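Side-chain contacts in beta-catenin homolog sys-1 (Caenorhabditis elegans, PDB 3C2G), which acts as a transcription coregulator in the Wnt signalling asymmetry pathway, binding the TCF transcription factor POP-1 directly to activate or repress target genes: residues Ile362-Asn367 with Lys428-Lys433; Trp33-Lys38 with Leu85-Phe90. All coordinates share one frame; numbering follows the deposited sequence.

Contact 1 of 2, residues Ile362-Asn367 with Lys428-Lys433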
loop_
_atom_site.group_PDB
_atom_site.type_symbol
_atom_site.label_atom_id
_atom_site.label_comp_id
_atom_site.label_asym_id
_atom_site.label_seq_id
_atom_site.Cartn_x
_atom_site.Cartn_y
_atom_site.Cartn_z
ATOM N N ILE A 362 -9.262 24.125 0.777
ATOM C CA ILE A 362 -8.448 23.996 1.985
ATOM C C ILE A 362 -6.965 23.933 1.612
ATOM O O ILE A 362 -6.146 24.702 2.118
ATOM C CB ILE A 362 -8.891 22.790 2.838
ATOM C CG1 ILE A 362 -10.286 23.072 3.417
ATOM C CG2 ILE A 362 -7.872 22.497 3.945
ATOM C CD1 ILE A 362 -11.116 21.833 3.734
ATOM N N ALA A 363 -6.638 23.031 0.696
ATOM C CA ALA A 363 -5.275 22.878 0.229
ATOM C C ALA A 363 -4.656 24.210 -0.251
ATOM O O ALA A 363 -3.563 24.590 0.177
ATOM C CB ALA A 363 -5.224 21.815 -0.845
ATOM N N ILE A 364 -5.366 24.933 -1.112
ATOM C CA ILE A 364 -4.858 26.217 -1.622
ATOM C C ILE A 364 -4.554 27.227 -0.512
ATOM O O ILE A 364 -3.512 27.875 -0.538
ATOM C CB ILE A 364 -5.815 26.811 -2.683
ATOM C CG1 ILE A 364 -5.676 26.040 -3.994
ATOM C CG2 ILE A 364 -5.554 28.301 -2.917
ATOM C CD1 ILE A 364 -6.895 26.153 -4.849
ATOM N N ARG A 365 -5.440 27.339 0.474
ATOM C CA ARG A 365 -5.226 28.265 1.588
ATOM C C ARG A 365 -4.050 27.857 2.462
ATOM O O ARG A 365 -3.511 28.676 3.211
ATOM C CB ARG A 365 -6.484 28.421 2.442
ATOM C CG ARG A 365 -7.586 29.233 1.785
ATOM C CD ARG A 365 -8.699 29.613 2.776
ATOM N NE ARG A 365 -9.681 28.542 2.969
ATOM C CZ ARG A 365 -9.667 27.679 3.988
ATOM N NH1 ARG A 365 -8.721 27.758 4.921
ATOM N NH2 ARG A 365 -10.602 26.732 4.075
ATOM N N SER A 366 -3.640 26.598 2.380
ATOM C CA SER A 366 -2.453 26.182 3.112
ATOM C C SER A 366 -1.235 26.084 2.199
ATOM O O SER A 366 -0.222 25.480 2.570
ATOM C CB SER A 366 -2.709 24.873 3.853
ATOM O OG SER A 366 -3.910 24.984 4.610
ATOM N N ASN A 367 -1.337 26.689 1.014
ATOM C CA ASN A 367 -0.222 26.774 0.072
ATOM C C ASN A 367 0.171 25.450 -0.568
ATOM O O ASN A 367 1.330 25.246 -0.914
ATOM C CB ASN A 367 1.012 27.428 0.728
ATOM C CG ASN A 367 1.008 28.952 0.602
ATOM O OD1 ASN A 367 -0.025 29.569 0.307
ATOM N ND2 ASN A 367 2.170 29.566 0.818
ATOM N N LYS A 428 -2.937 32.375 -8.141
ATOM C CA LYS A 428 -2.198 32.785 -9.336
ATOM C C LYS A 428 -0.695 32.711 -9.138
ATOM O O LYS A 428 -0.002 32.162 -9.991
ATOM C CB LYS A 428 -2.604 34.186 -9.826
ATOM C CG LYS A 428 -3.898 34.264 -10.635
ATOM C CD LYS A 428 -4.334 35.727 -10.752
ATOM C CE LYS A 428 -5.252 35.998 -11.953
ATOM N NZ LYS A 428 -6.718 35.895 -11.630
ATOM N N GLN A 429 -0.185 33.234 -8.024
ATOM C CA GLN A 429 1.269 33.219 -7.818
ATOM C C GLN A 429 1.809 31.796 -7.608
ATOM O O GLN A 429 2.921 31.482 -8.024
ATOM C CB GLN A 429 1.748 34.199 -6.720
ATOM C CG GLN A 429 1.227 33.957 -5.302
ATOM C CD GLN A 429 2.139 34.560 -4.212
ATOM O OE1 GLN A 429 2.539 35.735 -4.272
ATOM N NE2 GLN A 429 2.457 33.751 -3.203
ATOM N N GLN A 430 1.009 30.942 -6.988
ATOM C CA GLN A 430 1.394 29.548 -6.790
ATOM C C GLN A 430 1.479 28.817 -8.139
ATOM O O GLN A 430 2.505 28.235 -8.479
ATOM C CB GLN A 430 0.430 28.843 -5.816
ATOM C CG GLN A 430 0.502 29.318 -4.342
ATOM C CD GLN A 430 -0.499 28.588 -3.440
ATOM O OE1 GLN A 430 -0.364 27.389 -3.173
ATOM N NE2 GLN A 430 -1.519 29.309 -2.981
ATOM N N VAL A 431 0.417 28.892 -8.933
ATOM C CA VAL A 431 0.408 28.231 -10.228
ATOM C C VAL A 431 1.502 28.751 -11.171
ATOM O O VAL A 431 2.084 27.976 -11.934
ATOM C CB VAL A 431 -0.974 28.322 -10.881
ATOM C CG1 VAL A 431 -0.949 27.786 -12.307
ATOM C CG2 VAL A 431 -1.999 27.561 -10.039
ATOM N N CYS A 432 1.798 30.048 -11.109
ATOM C CA CYS A 432 2.743 30.661 -12.054
ATOM C C CYS A 432 4.187 30.289 -11.777
ATOM O O CYS A 432 5.045 30.395 -12.647
ATOM C CB CYS A 432 2.590 32.183 -12.068
ATOM S SG CYS A 432 1.104 32.739 -12.928
ATOM N N LYS A 433 4.464 29.860 -10.558
ATOM C CA LYS A 433 5.773 29.301 -10.240
ATOM C C LYS A 433 6.148 28.145 -11.176
ATOM O O LYS A 433 7.326 27.946 -11.470
ATOM C CB LYS A 433 5.804 28.828 -8.791
ATOM C CG LYS A 433 5.914 29.952 -7.784
ATOM C CD LYS A 433 6.707 29.499 -6.564
ATOM C CE LYS A 433 8.213 29.646 -6.780
ATOM N NZ LYS A 433 8.638 31.081 -6.724
#
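The carboxamides of Gln430 and Asn367 meet with their planes 47° apart, neither stacked nor coplanar, and their side chains cross at about a right angle. Asn367 OD1 comes 3.6 Å from Gln430 NE2, while Gln430 OE1 rests 3.3 Å from Asn367 CA, against the backbone just past the end of helix 357-365. The chain of Gln430 runs out extended beyond CG (chi2 179°), which carries its amide the whole way across to that helix end. There Gln430 NE2 gives a weak but nearly straight hydrogen bond to Ile364 O (3.5 Å, 166°), a carbonyl that also accepts Asn367 N in the Schellman motif closing the helix, with Asn367 as its C-prime residue. OE1 has a firmer mate in Phe370 N, and NE2 a further weak one in Asn426 OD1, so both ends of the buried amide are engaged. A leucine in place of Gln430 would probably leave Phe370 N without this acceptor and cost Ile364 O its weak bond from helix 425-432. That helix thus presses on the joint between helices 357-365 and 368-377 of the armadillo domain, with Gln430 also touching Ile369, while Ser366 leans on helix 325-335.

Contact 2 of 2, residues Trp33-Lys38 with Leu85-Phe90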
loop_
_atom_site.group_PDB
_atom_site.type_symbol
_atom_site.label_atom_id
_atom_site.label_comp_id
_atom_site.label_asym_id
_atom_site.label_seq_id
_atom_site.Cartn_x
_atom_site.Cartn_y
_atom_site.Cartn_z
ATOM N N TRP A 33 14.634 -34.755 30.804
ATOM C CA TRP A 33 15.242 -35.638 29.813
ATOM C C TRP A 33 15.422 -34.955 28.460
ATOM O O TRP A 33 16.499 -35.023 27.867
ATOM C CB TRP A 33 14.416 -36.919 29.668
ATOM C CG TRP A 33 14.848 -37.833 28.555
ATOM C CD1 TRP A 33 16.048 -38.469 28.430
ATOM C CD2 TRP A 33 14.069 -38.223 27.421
ATOM N NE1 TRP A 33 16.072 -39.226 27.281
ATOM C CE2 TRP A 33 14.868 -39.096 26.643
ATOM C CE3 TRP A 33 12.775 -37.916 26.979
ATOM C CZ2 TRP A 33 14.414 -39.665 25.452
ATOM C CZ3 TRP A 33 12.323 -38.483 25.795
ATOM C CH2 TRP A 33 13.142 -39.349 25.043
ATOM N N ILE A 34 14.360 -34.296 27.993
ATOM C CA ILE A 34 14.363 -33.585 26.713
ATOM C C ILE A 34 15.347 -32.415 26.715
ATOM O O ILE A 34 16.160 -32.286 25.800
ATOM C CB ILE A 34 12.929 -33.128 26.314
ATOM C CG1 ILE A 34 12.066 -34.355 25.993
ATOM C CG2 ILE A 34 12.963 -32.170 25.121
ATOM C CD1 ILE A 34 10.580 -34.096 25.953
ATOM N N ARG A 35 15.278 -31.586 27.752
ATOM C CA ARG A 35 16.192 -30.454 27.910
ATOM C C ARG A 35 17.652 -30.877 27.794
ATOM O O ARG A 35 18.455 -30.181 27.168
ATOM C CB ARG A 35 15.985 -29.769 29.263
ATOM C CG ARG A 35 14.746 -28.902 29.351
ATOM C CD ARG A 35 15.076 -27.543 29.965
ATOM N NE ARG A 35 15.583 -27.625 31.336
ATOM C CZ ARG A 35 16.343 -26.695 31.908
ATOM N NH1 ARG A 35 16.702 -25.609 31.231
ATOM N NH2 ARG A 35 16.756 -26.854 33.159
ATOM N N GLN A 36 17.974 -32.028 28.389
ATOM C CA GLN A 36 19.353 -32.489 28.535
ATOM C C GLN A 36 19.872 -33.328 27.361
ATOM O O GLN A 36 20.948 -33.046 26.832
ATOM C CB GLN A 36 19.503 -33.262 29.849
ATOM C CG GLN A 36 20.913 -33.772 30.128
ATOM C CD GLN A 36 20.930 -34.936 31.105
ATOM O OE1 GLN A 36 20.361 -34.855 32.198
ATOM N NE2 GLN A 36 21.585 -36.027 30.713
ATOM N N ASP A 37 19.113 -34.351 26.967
ATOM C CA ASP A 37 19.541 -35.304 25.933
ATOM C C ASP A 37 19.248 -34.834 24.507
ATOM O O ASP A 37 19.998 -35.146 23.576
ATOM C CB ASP A 37 18.909 -36.681 26.171
ATOM N N LYS A 38 18.150 -34.094 24.346
ATOM C CA LYS A 38 17.721 -33.551 23.045
ATOM C C LYS A 38 17.438 -34.648 22.002
ATOM O O LYS A 38 17.662 -34.451 20.804
ATOM C CB LYS A 38 18.723 -32.497 22.525
ATOM C CG LYS A 38 18.801 -31.230 23.389
ATOM C CD LYS A 38 19.998 -30.342 23.030
ATOM C CE LYS A 38 21.201 -30.566 23.968
ATOM N NZ LYS A 38 21.957 -31.824 23.692
ATOM N N LEU A 85 6.306 -28.729 24.614
ATOM C CA LEU A 85 5.670 -28.390 23.346
ATOM C C LEU A 85 6.392 -27.256 22.619
ATOM O O LEU A 85 6.632 -27.350 21.418
ATOM C CB LEU A 85 4.195 -28.046 23.556
ATOM C CG LEU A 85 3.373 -27.637 22.332
ATOM C CD1 LEU A 85 3.410 -28.674 21.189
ATOM C CD2 LEU A 85 1.950 -27.377 22.776
ATOM N N ARG A 86 6.744 -26.204 23.355
ATOM C CA ARG A 86 7.472 -25.084 22.784
ATOM C C ARG A 86 8.764 -25.557 22.142
ATOM O O ARG A 86 9.087 -25.169 21.022
ATOM C CB ARG A 86 7.765 -24.019 23.841
ATOM C CG ARG A 86 8.511 -22.794 23.306
ATOM C CD ARG A 86 8.645 -21.681 24.342
ATOM N NE ARG A 86 9.488 -22.105 25.452
ATOM C CZ ARG A 86 10.815 -22.035 25.458
ATOM N NH1 ARG A 86 11.461 -21.544 24.404
ATOM N NH2 ARG A 86 11.494 -22.464 26.519
ATOM N N ARG A 87 9.481 -26.421 22.852
ATOM C CA ARG A 87 10.753 -26.935 22.372
ATOM C C ARG A 87 10.616 -27.743 21.082
ATOM O O ARG A 87 11.465 -27.645 20.187
ATOM C CB ARG A 87 11.461 -27.710 23.484
ATOM C CG ARG A 87 11.962 -26.772 24.584
ATOM C CD ARG A 87 12.559 -27.486 25.788
ATOM N NE ARG A 87 13.830 -26.846 26.128
ATOM C CZ ARG A 87 13.983 -25.889 27.037
ATOM N NH1 ARG A 87 12.953 -25.465 27.750
ATOM N NH2 ARG A 87 15.181 -25.368 27.239
ATOM N N PHE A 88 9.521 -28.493 20.972
ATOM C CA PHE A 88 9.179 -29.215 19.746
ATOM C C PHE A 88 8.992 -28.309 18.532
ATOM O O PHE A 88 9.077 -28.766 17.396
ATOM C CB PHE A 88 7.882 -30.006 19.942
ATOM C CG PHE A 88 8.060 -31.308 20.660
ATOM C CD1 PHE A 88 9.222 -31.582 21.379
ATOM C CD2 PHE A 88 7.043 -32.262 20.636
ATOM C CE1 PHE A 88 9.377 -32.785 22.042
ATOM C CE2 PHE A 88 7.187 -33.480 21.303
ATOM C CZ PHE A 88 8.358 -33.742 22.007
ATOM N N THR A 89 8.718 -27.033 18.766
ATOM C CA THR A 89 8.423 -26.125 17.663
ATOM C C THR A 89 9.654 -25.384 17.129
ATOM O O THR A 89 9.590 -24.774 16.059
ATOM C CB THR A 89 7.297 -25.128 18.016
ATOM O OG1 THR A 89 7.677 -24.366 19.163
ATOM C CG2 THR A 89 5.997 -25.866 18.305
ATOM N N PHE A 90 10.771 -25.440 17.852
ATOM C CA PHE A 90 12.001 -24.826 17.345
ATOM C C PHE A 90 13.213 -25.748 17.274
ATOM O O PHE A 90 14.174 -25.435 16.576
ATOM C CB PHE A 90 12.346 -23.522 18.087
ATOM C CG PHE A 90 12.801 -23.714 19.507
ATOM C CD1 PHE A 90 14.098 -24.131 19.793
ATOM C CD2 PHE A 90 11.943 -23.430 20.563
ATOM C CE1 PHE A 90 14.524 -24.296 21.109
ATOM C CE2 PHE A 90 12.362 -23.585 21.881
ATOM C CZ PHE A 90 13.660 -24.023 22.153
#
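Ile34 and Phe88 form the buried half of this contact, Arg35 and Arg87 the half that faces outward, and the two halves illustrate how a helix pair can change chemistry within one turn. Residues 33-38 end helix 20-37 and residues 85-90 belong to the last part of helix 71-90, a pair packed near the N-terminal end of the armadillo domain. On the inner side, Ile34 points at the opposing helix and its outermost methyl, CD1, comes to 4.3 Å from Phe88 CE1, meeting the ring obliquely. That methyl gets there because CD1 is anti to CA (chi2 164°). A third helix, 47-62, closes this side: Ile54 touches both Ile34 and Phe88, and Val51 and Leu55 add to the packing about the ring.

Toward solvent the packing passes to two long arginine side chains that cross aslant. The CD methylene of Arg35 lies over one face of the Arg87 guanidinium, 3.4 Å above its plane and displaced toward the rim, with CD and Arg87 CZ 3.5 Å apart. Arg35 CG follows at 3.9 Å from the same CZ. With Arg35 bent at chi2 and chi3 and Arg87 at chi3, the two guanidinium planes stand 75° apart, and Arg87 NH2 lies at the edge of the Arg35 group, 4.3 Å from Arg35 NH1.

Two like charges at that distance are likely to repel somewhat, but the geometry offers relief. Arg87 NH1 forms a salt bridge with Asp83, one helical turn back, whose other carboxylate oxygen pairs with Arg86 NH2. Between the two arginines the touching surface is aliphatic carbon on a cation's flat face, an apolar use of Arg35, while the carboxylate, shared with Arg86, probably offsets part of the charge.

In the fold
Both contacts join pairs of helices in this all-helical armadillo domain, yet they share no element: 33-38 with 85-90 lies near the N-terminal end, 362-367 with 428-433 much further along the chain. Their centres are 66 Å apart on opposite sides of the chain's centre, and their nearest atoms about 51 Å apart, so neither touches the other. Contact 1 is buried and small, and a polar amide there bonds to backbone groups where one helix ends and the next begins. Contact 2 is only partly buried and joins the C-terminal parts of two helices through side chains alone, apolar toward the interior and cationic toward solvent, with Arg87 paired to an aspartate of its own helix.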